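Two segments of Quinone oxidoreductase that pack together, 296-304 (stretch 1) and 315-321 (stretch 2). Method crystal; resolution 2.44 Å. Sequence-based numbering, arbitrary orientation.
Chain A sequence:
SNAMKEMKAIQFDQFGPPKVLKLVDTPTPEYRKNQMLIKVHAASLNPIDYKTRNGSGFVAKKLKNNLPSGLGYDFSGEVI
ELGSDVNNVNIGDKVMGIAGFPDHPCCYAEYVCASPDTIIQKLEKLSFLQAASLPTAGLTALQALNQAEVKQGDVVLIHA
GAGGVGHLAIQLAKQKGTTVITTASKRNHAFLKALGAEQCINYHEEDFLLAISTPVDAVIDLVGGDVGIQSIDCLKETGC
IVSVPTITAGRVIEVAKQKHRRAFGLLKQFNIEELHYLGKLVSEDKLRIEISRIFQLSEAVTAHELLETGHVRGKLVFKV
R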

# COMPACT_ATOMS: atom_id res chain seq x y z
N GLN A 296 3.01 10.65 -15.44
CA GLN A 296 2.44 11.98 -15.19
C GLN A 296 0.95 11.82 -14.82
O GLN A 296 0.33 10.82 -15.17
N LEU A 297 0.39 12.81 -14.12
CA LEU A 297 -1.06 12.81 -13.80
C LEU A 297 -1.89 12.72 -15.08
O LEU A 297 -2.96 12.10 -15.09
N SER A 298 -1.39 13.34 -16.13
CA SER A 298 -1.98 13.25 -17.47
C SER A 298 -2.22 11.82 -17.97
O SER A 298 -3.07 11.60 -18.84
N GLU A 299 -1.45 10.86 -17.45
CA GLU A 299 -1.53 9.46 -17.85
C GLU A 299 -2.31 8.60 -16.84
O GLU A 299 -2.12 7.38 -16.79
N ALA A 300 -3.19 9.22 -16.05
CA ALA A 300 -3.88 8.51 -14.98
C ALA A 300 -4.72 7.32 -15.47
O ALA A 300 -4.70 6.26 -14.85
N VAL A 301 -5.44 7.50 -16.57
CA VAL A 301 -6.27 6.42 -17.12
C VAL A 301 -5.42 5.19 -17.41
O VAL A 301 -5.72 4.10 -16.93
N THR A 302 -4.35 5.38 -18.18
CA THR A 302 -3.39 4.33 -18.49
C THR A 302 -2.86 3.65 -17.24
O THR A 302 -2.83 2.42 -17.15
N ALA A 303 -2.45 4.47 -16.27
CA ALA A 303 -1.90 3.99 -15.00
C ALA A 303 -2.88 3.09 -14.25
O ALA A 303 -2.50 2.04 -13.73
N HIS A 304 -4.14 3.52 -14.19
CA HIS A 304 -5.19 2.75 -13.54
C HIS A 304 -5.53 1.44 -14.27
O HIS A 304 -5.80 0.43 -13.62
N LYS A 315 5.78 -0.85 -7.34
CA LYS A 315 4.93 0.33 -7.21
C LYS A 315 4.85 1.14 -8.49
O LYS A 315 5.84 1.26 -9.22
N LEU A 316 3.66 1.68 -8.76
CA LEU A 316 3.47 2.71 -9.77
C LEU A 316 3.42 4.03 -9.03
O LEU A 316 2.90 4.10 -7.91
N VAL A 317 3.96 5.09 -9.64
CA VAL A 317 3.99 6.39 -8.98
C VAL A 317 3.79 7.54 -9.97
O VAL A 317 4.25 7.49 -11.12
N PHE A 318 3.08 8.57 -9.52
CA PHE A 318 2.96 9.81 -10.26
C PHE A 318 4.10 10.74 -9.85
O PHE A 318 4.32 10.98 -8.66
N LYS A 319 4.82 11.25 -10.84
CA LYS A 319 5.74 12.35 -10.63
C LYS A 319 4.96 13.62 -10.93
O LYS A 319 4.62 13.89 -12.08
N VAL A 320 4.66 14.39 -9.89
CA VAL A 320 3.88 15.62 -10.03
C VAL A 320 4.82 16.80 -10.31
O VAL A 320 4.50 17.67 -11.11
N ARG A 321 5.97 16.80 -9.65
CA ARG A 321 7.07 17.71 -9.94
C ARG A 321 8.40 16.96 -9.84
O ARG A 321 9.26 17.06 -10.72
OXT ARG A 321 8.64 16.23 -8.87

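The helix 300-304 and the strand 315-319 run antiparallel, with 172° between their N-to-C directions and a closest axial approach of 10.2 Å. No direct hydrogen bond crosses between the stretches; they bury 366 Å² together, largely through contacts to Phe318, and one water bridges them.

Phe318 is the centre of that packing. Its CA-to-CB bond points toward the other stretch, and with chi1 at -72° (m) and chi2 at -60° its ring meets Leu297, Gln296, Ala300 and Ala303; 112 Å² of the residue is covered, the largest share of any. Leu297 lies over one face of the ring: its CD2 stands 3.9 Å from the ring centroid and only 16° off the normal, a CH-pi geometry, and the same CD2 is 3.8 Å from Phe318 CG. The CA-to-CB bond of Leu297 points sideways, but the m, t rotamer (chi1 -73°, chi2 173°) brings the end of the side chain nearer. In this conformer CD2 lies against the ring, and CD1 of Leu297 approaches CG2 of Val320 at 4.3 Å. Val320, with chi1 at -179° (t), is directed sideways.

At the ring edge lie two backbone atoms. Gln296 O lies near the ring plane, 3.3 Å from Phe318 CE1, and Ala300 CA is also at the edge, 3.9 Å from Phe318 CZ. Ala300 CB is likewise 3.9 Å from the same CZ. One turn on, Ala303 points its CB toward the strand, 4.2 Å from Phe318 CZ. Leu316, also pointing toward the helix in an m, t rotamer (chi1 -55°, chi2 179°), extends CD1 to 3.7 Å from Ala303 O, a van der Waals contact with a backbone carbonyl.

Water 1 provides the polar link: it accepts from Leu297 N at 2.9 Å and donates to Lys319 O at 2.9 Å, bridging two backbone groups beside the apolar cluster.

Two polar side chains, Glu299 and Lys319, bond within their own stretches. Gln296 points away, with chi1 at -52° (m), while its backbone N donates to Glu299 OE2 at 2.8 Å with an N-H...acceptor angle of 168°. Glu299, at the N-cap position, reaches back through chi1 -54° (m) and chi2 175° (t). The end of Lys319 leads away from stretch 1; its NZ donates to Arg321 O at 2.8 Å and forms a salt bridge with Arg321 OXT at 3.4 Å, so the lysine ends at the C-terminal carboxylate.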

# COMPACT_ATOMS: atom_id res chain seq x y z
CB GLN A 296 2.55 12.87 -16.42
CG GLN A 296 3.94 12.97 -17.02
CD GLN A 296 3.97 13.95 -18.17
OE1 GLN A 296 3.66 15.13 -17.99
NE2 GLN A 296 4.33 13.47 -19.36
CB LEU A 297 -1.46 14.07 -13.02
CG LEU A 297 -1.01 14.14 -11.57
CD1 LEU A 297 -1.33 15.50 -10.98
CD2 LEU A 297 -1.66 13.04 -10.75
CB SER A 298 -1.08 14.00 -18.45
OG SER A 298 -1.32 13.57 -19.77
CB GLU A 299 -0.12 8.88 -17.98
CG GLU A 299 0.82 9.64 -18.89
CD GLU A 299 2.22 9.05 -18.86
OE1 GLU A 299 2.54 8.23 -19.75
OE2 GLU A 299 3.00 9.37 -17.93
CB ALA A 300 -4.76 9.47 -14.18
CB VAL A 301 -7.02 6.87 -18.40
CG1 VAL A 301 -7.66 5.68 -19.10
CG2 VAL A 301 -8.08 7.93 -18.06
CB THR A 302 -2.20 4.92 -19.28
OG1 THR A 302 -2.69 5.62 -20.42
CG2 THR A 302 -1.26 3.82 -19.74
CB ALA A 303 -1.51 5.18 -14.11
CB HIS A 304 -6.44 3.60 -13.32
CG HIS A 304 -6.58 4.12 -11.93
ND1 HIS A 304 -7.76 4.07 -11.22
CD2 HIS A 304 -5.66 4.66 -11.09
CE1 HIS A 304 -7.57 4.57 -10.01
NE2 HIS A 304 -6.31 4.93 -9.91
CB LYS A 315 5.46 1.25 -6.10
CG LYS A 315 5.33 0.70 -4.68
CD LYS A 315 3.89 0.51 -4.23
CE LYS A 315 3.11 1.82 -4.15
NZ LYS A 315 1.75 1.62 -3.56
CB LEU A 316 2.17 2.50 -10.55
CG LEU A 316 1.93 1.15 -11.23
CD1 LEU A 316 0.58 1.16 -11.93
CD2 LEU A 316 3.05 0.82 -12.21
CB VAL A 317 5.30 6.58 -8.18
CG1 VAL A 317 6.50 6.61 -9.12
CG2 VAL A 317 5.24 7.85 -7.33
CB PHE A 318 1.62 10.52 -9.97
CG PHE A 318 0.43 9.85 -10.58
CD1 PHE A 318 0.34 9.68 -11.96
CD2 PHE A 318 -0.64 9.42 -9.79
CE1 PHE A 318 -0.77 9.08 -12.54
CE2 PHE A 318 -1.75 8.82 -10.36
CZ PHE A 318 -1.82 8.65 -11.73
CB LYS A 319 6.95 12.22 -11.55
CG LYS A 319 7.85 13.45 -11.58
CD LYS A 319 9.02 13.27 -12.55
CE LYS A 319 10.36 13.32 -11.84
NZ LYS A 319 10.57 14.64 -11.17
CB VAL A 320 3.00 15.87 -8.79
CG1 VAL A 320 2.18 17.12 -8.96
CG2 VAL A 320 2.10 14.67 -8.55
CB ARG A 321 7.08 18.88 -8.95
CG ARG A 321 5.87 19.80 -9.05
CD ARG A 321 5.98 20.95 -8.07
NE ARG A 321 5.06 22.05 -8.39
CZ ARG A 321 3.75 22.04 -8.14
NH1 ARG A 321 3.16 20.99 -7.57
NH2 ARG A 321 3.02 23.11 -8.47
O HOH W 1 2.42 14.80 -13.67